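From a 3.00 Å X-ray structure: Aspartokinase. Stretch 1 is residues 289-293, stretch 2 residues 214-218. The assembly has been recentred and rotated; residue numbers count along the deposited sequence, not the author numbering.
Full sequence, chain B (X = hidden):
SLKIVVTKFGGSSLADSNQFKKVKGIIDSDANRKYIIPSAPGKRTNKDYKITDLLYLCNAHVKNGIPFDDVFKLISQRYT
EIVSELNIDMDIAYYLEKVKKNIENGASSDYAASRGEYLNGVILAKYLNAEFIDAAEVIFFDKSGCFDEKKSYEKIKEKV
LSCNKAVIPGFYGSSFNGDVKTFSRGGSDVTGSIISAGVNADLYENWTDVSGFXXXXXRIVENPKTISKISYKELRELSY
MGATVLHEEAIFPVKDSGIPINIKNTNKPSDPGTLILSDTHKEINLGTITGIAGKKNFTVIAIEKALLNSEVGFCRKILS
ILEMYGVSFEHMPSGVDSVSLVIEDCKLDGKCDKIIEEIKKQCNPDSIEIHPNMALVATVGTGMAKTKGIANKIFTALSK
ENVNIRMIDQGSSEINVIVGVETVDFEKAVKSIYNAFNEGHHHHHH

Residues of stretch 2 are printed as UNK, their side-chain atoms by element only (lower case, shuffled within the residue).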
# COMPACT_ATOMS: atom_id res chain seq x y z
N ILE B 289 24.20 -4.02 -4.24
CA ILE B 289 23.05 -4.92 -4.31
C ILE B 289 23.44 -6.25 -3.68
O ILE B 289 24.56 -6.70 -3.87
CB ILE B 289 22.62 -5.10 -5.80
CG1 ILE B 289 21.34 -4.33 -6.06
CG2 ILE B 289 22.38 -6.55 -6.17
CD1 ILE B 289 20.16 -4.92 -5.32
N THR B 290 22.54 -6.87 -2.92
CA THR B 290 22.78 -8.23 -2.41
C THR B 290 22.12 -9.32 -3.27
O THR B 290 22.73 -10.34 -3.55
CB THR B 290 22.31 -8.40 -0.97
OG1 THR B 290 22.98 -7.45 -0.15
CG2 THR B 290 22.63 -9.78 -0.46
N GLY B 291 20.86 -9.09 -3.65
CA GLY B 291 20.11 -10.05 -4.46
C GLY B 291 18.92 -9.44 -5.17
O GLY B 291 18.40 -8.39 -4.78
N ILE B 292 18.48 -10.10 -6.24
CA ILE B 292 17.39 -9.62 -7.08
C ILE B 292 16.41 -10.76 -7.28
O ILE B 292 16.76 -11.79 -7.87
CB ILE B 292 17.90 -9.23 -8.47
CG1 ILE B 292 18.94 -8.10 -8.37
CG2 ILE B 292 16.72 -8.85 -9.35
CD1 ILE B 292 19.64 -7.79 -9.68
N ALA B 293 15.19 -10.58 -6.80
CA ALA B 293 14.22 -11.67 -6.77
C ALA B 293 12.81 -11.19 -7.11
O ALA B 293 12.22 -10.42 -6.36
CB ALA B 293 14.24 -12.33 -5.40
N UNK B 214 21.84 -17.85 -5.19
CA UNK B 214 22.40 -17.00 -6.23
C UNK B 214 21.87 -15.57 -6.15
O UNK B 214 20.80 -15.33 -5.59
c UNK B 214 22.10 -17.57 -7.62
c UNK B 214 22.19 -19.37 -9.29
c UNK B 214 22.76 -18.90 -7.97
c UNK B 214 24.27 -18.76 -8.04
N UNK B 215 22.62 -14.64 -6.71
CA UNK B 215 22.23 -13.24 -6.69
C UNK B 215 20.95 -13.06 -7.46
O UNK B 215 20.15 -12.19 -7.12
c UNK B 215 23.33 -12.42 -7.33
c UNK B 215 23.24 -10.96 -6.92
se UNK B 215 25.01 -10.13 -7.09
c UNK B 215 26.09 -11.26 -5.87
N UNK B 216 20.75 -13.86 -8.50
CA UNK B 216 19.49 -13.86 -9.26
C UNK B 216 19.10 -15.25 -9.76
O UNK B 216 19.86 -16.22 -9.63
c UNK B 216 19.58 -12.90 -10.43
N UNK B 217 17.90 -15.33 -10.31
CA UNK B 217 17.37 -16.52 -10.96
C UNK B 217 18.30 -16.90 -12.12
O UNK B 217 18.47 -16.12 -13.06
c UNK B 217 15.18 -17.48 -11.83
c UNK B 217 15.95 -16.23 -11.46
o UNK B 217 14.02 -17.60 -11.37
o UNK B 217 15.69 -18.31 -12.60
N UNK B 218 18.89 -18.10 -12.07
CA UNK B 218 19.89 -18.48 -13.07
C UNK B 218 19.30 -18.81 -14.45
O UNK B 218 20.03 -18.81 -15.45
c UNK B 218 18.52 -19.24 -11.21
c UNK B 218 20.54 -19.71 -12.44
c UNK B 218 19.43 -20.34 -11.66

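Position 214 carries four side-chain carbons and nothing else. The chain leaves CB, reaches a second carbon, and forks there into two ends. Its CA-to-CB bond points sideways to stretch 1, the end of the side chain leads away, and no atom of it touches that stretch. The forked pattern is that of Leu214. The side chain is partly exposed and takes no part in this contact, so the contact itself does not explain the choice of leucine; the residue leads the backbone into the next position.

Position 215 has an unbranched side chain of two carbons, a selenium and a terminal carbon. The second carbon lies against the carbonyl oxygen of Thr290, so the chain passes directly beside the backbone of stretch 1. Selenium in a thioether-like chain identifies selenomethionine, the usual label for crystallographic phasing, and the residue is Met215. It has the largest covered area of the five, 83 Å². Its CG lies 3.5 Å from Thr290 O. With chi1 and chi2 both t and chi3 m, the chain runs out extended and bends at its end. A long, slender, unbranched residue is well suited to lie along a neighbouring backbone in this way. The backbone of Met215 matters just as much, because its carbonyl oxygen is the acceptor for stretch 1.

At position 216 a single carbon follows CA. The CA of this position approaches Ile292 O at 3.7 Å, and its CB stands 4.5 Å from Ile292 CB, a loose apolar contact. One side-chain carbon makes the residue Ala216. The single methyl is small and suits this buried position, adding a modest apolar contact with Ile292.

Position 217 shows two carbons, the second bearing two oxygens. These atoms make no contact with stretch 1; the nearest approach is by backbone, with N of 217 lying 4.4 Å from Ile292 O. The short carboxylate is that of Asp217. Its OD1 is hydrogen-bonded to a residue just outside one of the two stretches, so the acid finds a polar partner without drawing on stretch 1.

Position 218 has three carbons that close a ring onto the backbone nitrogen. The ring is out of reach of stretch 1 and touches nothing there. Such a ring defines Pro218, which is exposed. The ring holds phi near -74° and leaves the nitrogen without a hydrogen to donate, features that fit a segment with no regular helix or strand.

The polar link is backbone to backbone, while the side chain of Met215 adds packing beside it. The two segments run in nearly the same direction, 16° apart, with Gly291 CA 4.4 Å from Met215 CA. One hydrogen bond joins them, from Ile292 N to Met215 O, at 2.8 Å and a nearly straight 161°. The same oxygen also receives a CA-H...O contact from Gly291 CA at 3.4 Å. Around this shared acceptor, Met215 packs beside Thr290 O and Ala216 beside Ile292, burying 209 Å² in all.

Stretch 2 214-218: LMADP
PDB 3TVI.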